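Long-range contact in putative secreted glycosylhydrolase (Parabacteroides distasonis ATCC 8503, PDB 3IMM), which is probably a secreted hydrolase acting on sugars, of the 3-keto-disaccharide hydrolase family: residues A[47-59]-A[116-130]. Sequence-based numbering, arbitrary orientation.
Sequences ENFELDLDFKTDV and VKKPGEWNHMRIKCA
R126 on strand 122-130 grips D52 on strand 49-57 side-on. Its CB and CG run past D52 OD1, each at 3.3 Å; CD also passes E50 OE1 (3.6 Å). The chain, extended to CD, bends at chi3 (-65°), turning NE onto the syn lone pair of D52 OD1 at 2.6 Å, almost straight (175°), while NH2 meets OD2 at 3.2 Å from out of the carboxylate plane. The carboxylate and guanidinium planes lie 27° apart in this salt bridge. D52 OD2 also takes a weak hydrogen bond from H124 NE2, lying at the edge of the imidazole ring. A leucine in place of R126 would probably leave the D52 carboxylate without its charge partner and freer to turn. E50, whose OE2 is salt-bridged to R199, and D54, bound to R194 and N195, share this face, where K56 CB sits over the six-membered ring of W122.

On the other face, L51, L53 and I127 pack on V65 of strand 62-69, and selenomethionine M125 on V136 and L138. C129 CB lies over the rim of the F49 ring, SG beside it in a sulfur-aromatic contact. N123 CB lies over the centre of the F55 ring; N123 ND2 and N both donate to F55 O. N48 and F49 face C129 in a G1 beta bulge. Paired antiparallel, the strands are central neighbours in one sheet of a concanavalin-like beta sandwich, mostly apolar toward the second sheet.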
# COMPACT_ATOMS: atom_id res chain seq x y z
N GLU A 47 0.59 14.98 1.05
CA GLU A 47 -0.59 14.89 1.89
C GLU A 47 -1.78 15.34 1.07
O GLU A 47 -1.61 16.05 0.04
CB GLU A 47 -0.46 15.78 3.13
CG GLU A 47 -0.20 17.24 2.82
CD GLU A 47 -0.04 18.07 4.07
OE1 GLU A 47 -0.28 17.53 5.19
OE2 GLU A 47 0.31 19.26 3.94
N ASN A 48 -2.98 14.94 1.49
CA ASN A 48 -4.22 15.44 0.85
C ASN A 48 -4.22 15.16 -0.65
O ASN A 48 -4.28 16.06 -1.49
CB ASN A 48 -4.41 16.94 1.14
CG ASN A 48 -4.61 17.19 2.61
OD1 ASN A 48 -5.35 16.44 3.27
ND2 ASN A 48 -3.96 18.22 3.14
N PHE A 49 -4.13 13.88 -0.94
CA PHE A 49 -3.96 13.39 -2.27
C PHE A 49 -4.79 12.13 -2.52
O PHE A 49 -5.31 11.53 -1.61
CB PHE A 49 -2.47 13.09 -2.49
CG PHE A 49 -1.93 11.98 -1.66
CD1 PHE A 49 -2.08 10.64 -2.06
CD2 PHE A 49 -1.21 12.24 -0.51
CE1 PHE A 49 -1.54 9.60 -1.30
CE2 PHE A 49 -0.70 11.21 0.27
CZ PHE A 49 -0.86 9.89 -0.13
N GLU A 50 -4.96 11.81 -3.80
CA GLU A 50 -5.42 10.51 -4.22
C GLU A 50 -4.39 9.88 -5.15
O GLU A 50 -3.86 10.54 -6.10
CB GLU A 50 -6.82 10.55 -4.84
CG GLU A 50 -7.01 11.46 -5.96
CD GLU A 50 -8.48 11.55 -6.37
OE1 GLU A 50 -9.30 10.73 -5.93
OE2 GLU A 50 -8.81 12.46 -7.12
N LEU A 51 -4.09 8.62 -4.83
CA LEU A 51 -3.11 7.83 -5.53
C LEU A 51 -3.87 6.74 -6.27
O LEU A 51 -4.69 6.05 -5.68
CB LEU A 51 -2.11 7.26 -4.50
CG LEU A 51 -1.03 6.25 -4.93
CD1 LEU A 51 0.01 6.93 -5.81
CD2 LEU A 51 -0.38 5.59 -3.71
N ASP A 52 -3.62 6.63 -7.57
CA ASP A 52 -4.15 5.57 -8.43
C ASP A 52 -3.00 4.69 -8.89
O ASP A 52 -1.88 5.18 -9.20
CB ASP A 52 -4.76 6.16 -9.69
CG ASP A 52 -6.23 6.27 -9.64
OD1 ASP A 52 -6.77 6.51 -8.57
OD2 ASP A 52 -6.84 6.11 -10.69
N LEU A 53 -3.28 3.39 -8.98
CA LEU A 53 -2.32 2.45 -9.52
C LEU A 53 -3.02 1.20 -9.99
O LEU A 53 -4.06 0.81 -9.44
CB LEU A 53 -1.28 2.09 -8.47
CG LEU A 53 -1.73 1.38 -7.18
CD1 LEU A 53 -0.65 0.45 -6.69
CD2 LEU A 53 -2.13 2.36 -6.07
N ASP A 54 -2.46 0.57 -11.00
CA ASP A 54 -2.88 -0.74 -11.45
C ASP A 54 -1.89 -1.66 -10.81
O ASP A 54 -0.73 -1.27 -10.62
CB ASP A 54 -2.79 -0.88 -12.98
CG ASP A 54 -3.65 0.15 -13.74
OD1 ASP A 54 -4.53 0.77 -13.13
OD2 ASP A 54 -3.43 0.34 -14.97
N PHE A 55 -2.33 -2.88 -10.46
CA PHE A 55 -1.42 -3.93 -10.09
C PHE A 55 -1.93 -5.29 -10.55
O PHE A 55 -3.15 -5.49 -10.72
CB PHE A 55 -1.16 -3.91 -8.59
CG PHE A 55 -2.34 -4.29 -7.77
CD1 PHE A 55 -2.55 -5.63 -7.40
CD2 PHE A 55 -3.22 -3.32 -7.31
CE1 PHE A 55 -3.63 -5.99 -6.61
CE2 PHE A 55 -4.33 -3.67 -6.53
CZ PHE A 55 -4.54 -5.00 -6.19
N LYS A 56 -0.99 -6.21 -10.77
CA LYS A 56 -1.28 -7.62 -11.12
C LYS A 56 -0.58 -8.53 -10.12
O LYS A 56 0.58 -8.34 -9.81
CB LYS A 56 -0.77 -7.91 -12.54
CG LYS A 56 -0.92 -9.34 -13.08
CD LYS A 56 -0.51 -9.41 -14.59
CE LYS A 56 0.99 -9.31 -14.76
NZ LYS A 56 1.43 -9.57 -16.13
N THR A 57 -1.29 -9.52 -9.63
CA THR A 57 -0.70 -10.45 -8.69
C THR A 57 -0.21 -11.72 -9.34
O THR A 57 -0.55 -12.04 -10.48
CB THR A 57 -1.71 -10.83 -7.58
OG1 THR A 57 -2.74 -11.64 -8.14
CG2 THR A 57 -2.32 -9.58 -6.94
N ASP A 58 0.64 -12.38 -8.57
CA ASP A 58 1.02 -13.76 -8.73
C ASP A 58 0.29 -14.57 -7.63
O ASP A 58 -0.26 -14.01 -6.66
CB ASP A 58 2.51 -13.83 -8.40
CG ASP A 58 3.29 -14.72 -9.30
OD1 ASP A 58 2.70 -15.40 -10.16
OD2 ASP A 58 4.55 -14.68 -9.18
N VAL A 59 0.36 -15.90 -7.72
CA VAL A 59 -0.20 -16.75 -6.71
C VAL A 59 0.56 -16.42 -5.43
O VAL A 59 1.78 -16.44 -5.42
CB VAL A 59 -0.13 -18.28 -7.06
CG1 VAL A 59 -0.51 -19.13 -5.87
CG2 VAL A 59 -1.07 -18.59 -8.24
N VAL A 116 -10.13 -8.50 -5.18
CA VAL A 116 -8.95 -8.59 -6.01
C VAL A 116 -9.21 -9.71 -7.00
O VAL A 116 -9.87 -10.70 -6.70
CB VAL A 116 -7.66 -8.86 -5.18
CG1 VAL A 116 -7.71 -10.23 -4.51
CG2 VAL A 116 -6.40 -8.75 -6.06
N LYS A 117 -8.72 -9.53 -8.23
CA LYS A 117 -8.87 -10.54 -9.26
C LYS A 117 -7.86 -11.63 -9.03
O LYS A 117 -7.01 -11.54 -8.13
CB LYS A 117 -8.76 -9.89 -10.63
CG LYS A 117 -9.95 -9.01 -10.89
CD LYS A 117 -9.76 -8.18 -12.09
CE LYS A 117 -11.00 -7.35 -12.40
NZ LYS A 117 -10.67 -6.39 -13.52
N LYS A 118 -7.96 -12.69 -9.81
CA LYS A 118 -7.06 -13.85 -9.68
C LYS A 118 -5.69 -13.52 -10.24
O LYS A 118 -5.58 -12.60 -11.03
CB LYS A 118 -7.67 -15.06 -10.39
CG LYS A 118 -8.86 -15.62 -9.62
CD LYS A 118 -9.25 -16.98 -10.12
CE LYS A 118 -10.47 -17.51 -9.37
NZ LYS A 118 -11.24 -18.47 -10.23
N PRO A 119 -4.64 -14.26 -9.82
CA PRO A 119 -3.30 -14.03 -10.30
C PRO A 119 -3.31 -13.82 -11.79
O PRO A 119 -4.04 -14.51 -12.48
CB PRO A 119 -2.59 -15.32 -9.93
CG PRO A 119 -3.20 -15.66 -8.63
CD PRO A 119 -4.65 -15.38 -8.86
N GLY A 120 -2.53 -12.85 -12.25
CA GLY A 120 -2.39 -12.59 -13.71
C GLY A 120 -3.44 -11.70 -14.37
O GLY A 120 -3.32 -11.41 -15.57
N GLU A 121 -4.44 -11.26 -13.60
CA GLU A 121 -5.45 -10.32 -14.08
C GLU A 121 -5.13 -8.96 -13.54
O GLU A 121 -4.74 -8.87 -12.39
CB GLU A 121 -6.83 -10.69 -13.56
CG GLU A 121 -7.39 -12.02 -14.05
CD GLU A 121 -7.37 -12.14 -15.55
OE1 GLU A 121 -7.74 -11.16 -16.23
OE2 GLU A 121 -6.98 -13.22 -16.06
N TRP A 122 -5.31 -7.90 -14.33
CA TRP A 122 -4.97 -6.56 -13.86
C TRP A 122 -6.03 -6.02 -12.94
O TRP A 122 -7.23 -6.19 -13.16
CB TRP A 122 -4.66 -5.59 -15.01
CG TRP A 122 -3.26 -5.76 -15.51
CD1 TRP A 122 -2.87 -6.57 -16.52
CD2 TRP A 122 -2.06 -5.20 -14.96
NE1 TRP A 122 -1.52 -6.53 -16.66
CE2 TRP A 122 -0.99 -5.69 -15.73
CE3 TRP A 122 -1.79 -4.32 -13.91
CZ2 TRP A 122 0.34 -5.33 -15.47
CZ3 TRP A 122 -0.46 -4.00 -13.63
CH2 TRP A 122 0.58 -4.49 -14.42
N ASN A 123 -5.56 -5.39 -11.87
CA ASN A 123 -6.40 -4.71 -10.90
C ASN A 123 -6.18 -3.21 -10.93
O ASN A 123 -5.16 -2.71 -11.43
CB ASN A 123 -6.09 -5.17 -9.47
CG ASN A 123 -6.28 -6.64 -9.29
OD1 ASN A 123 -7.35 -7.11 -8.93
ND2 ASN A 123 -5.24 -7.38 -9.59
N HIS A 124 -7.15 -2.48 -10.37
CA HIS A 124 -7.00 -1.04 -10.19
C HIS A 124 -7.35 -0.69 -8.75
O HIS A 124 -8.28 -1.26 -8.17
CB HIS A 124 -7.86 -0.25 -11.20
CG HIS A 124 -7.72 1.22 -11.02
ND1 HIS A 124 -8.62 1.96 -10.27
CD2 HIS A 124 -6.74 2.07 -11.38
CE1 HIS A 124 -8.22 3.21 -10.24
NE2 HIS A 124 -7.09 3.31 -10.91
N MSE A 125 -6.56 0.21 -8.17
CA MSE A 125 -6.77 0.67 -6.80
C MSE A 125 -6.57 2.18 -6.76
O MSE A 125 -5.63 2.71 -7.34
CB MSE A 125 -5.80 -0.03 -5.84
CG MSE A 125 -5.80 0.54 -4.44
SE MSE A 125 -4.52 -0.40 -3.29
CE MSE A 125 -5.62 -1.90 -3.02
N ARG A 126 -7.49 2.84 -6.09
CA ARG A 126 -7.41 4.27 -5.75
C ARG A 126 -7.36 4.43 -4.21
O ARG A 126 -8.18 3.84 -3.48
CB ARG A 126 -8.60 5.02 -6.32
CG ARG A 126 -8.65 6.49 -5.89
CD ARG A 126 -9.62 7.25 -6.70
NE ARG A 126 -9.21 7.33 -8.10
CZ ARG A 126 -9.97 7.80 -9.10
NH1 ARG A 126 -11.16 8.32 -8.87
NH2 ARG A 126 -9.51 7.77 -10.33
N ILE A 127 -6.39 5.19 -3.73
CA ILE A 127 -6.23 5.43 -2.29
C ILE A 127 -6.37 6.93 -2.10
O ILE A 127 -5.61 7.69 -2.66
CB ILE A 127 -4.88 4.95 -1.76
CG1 ILE A 127 -4.63 3.49 -2.17
CG2 ILE A 127 -4.80 5.07 -0.26
CD1 ILE A 127 -3.18 3.05 -1.93
N LYS A 128 -7.38 7.34 -1.35
CA LYS A 128 -7.63 8.74 -1.05
C LYS A 128 -7.14 9.00 0.36
O LYS A 128 -7.61 8.38 1.33
CB LYS A 128 -9.12 9.11 -1.19
CG LYS A 128 -9.75 8.75 -2.53
CD LYS A 128 -11.17 9.32 -2.73
CE LYS A 128 -11.18 10.60 -3.52
NZ LYS A 128 -12.50 11.28 -3.56
N CYS A 129 -6.17 9.91 0.47
CA CYS A 129 -5.51 10.18 1.73
C CYS A 129 -5.76 11.63 2.14
O CYS A 129 -5.07 12.54 1.73
CB CYS A 129 -4.04 9.88 1.61
SG CYS A 129 -3.67 8.12 1.40
N ALA A 130 -6.77 11.80 2.98
CA ALA A 130 -7.25 13.11 3.37
C ALA A 130 -7.00 13.29 4.85
O ALA A 130 -7.87 13.02 5.68
CB ALA A 130 -8.76 13.27 3.00
O HOH W 1 -4.77 -12.16 -6.60
O HOH W 2 -4.10 -9.83 -10.15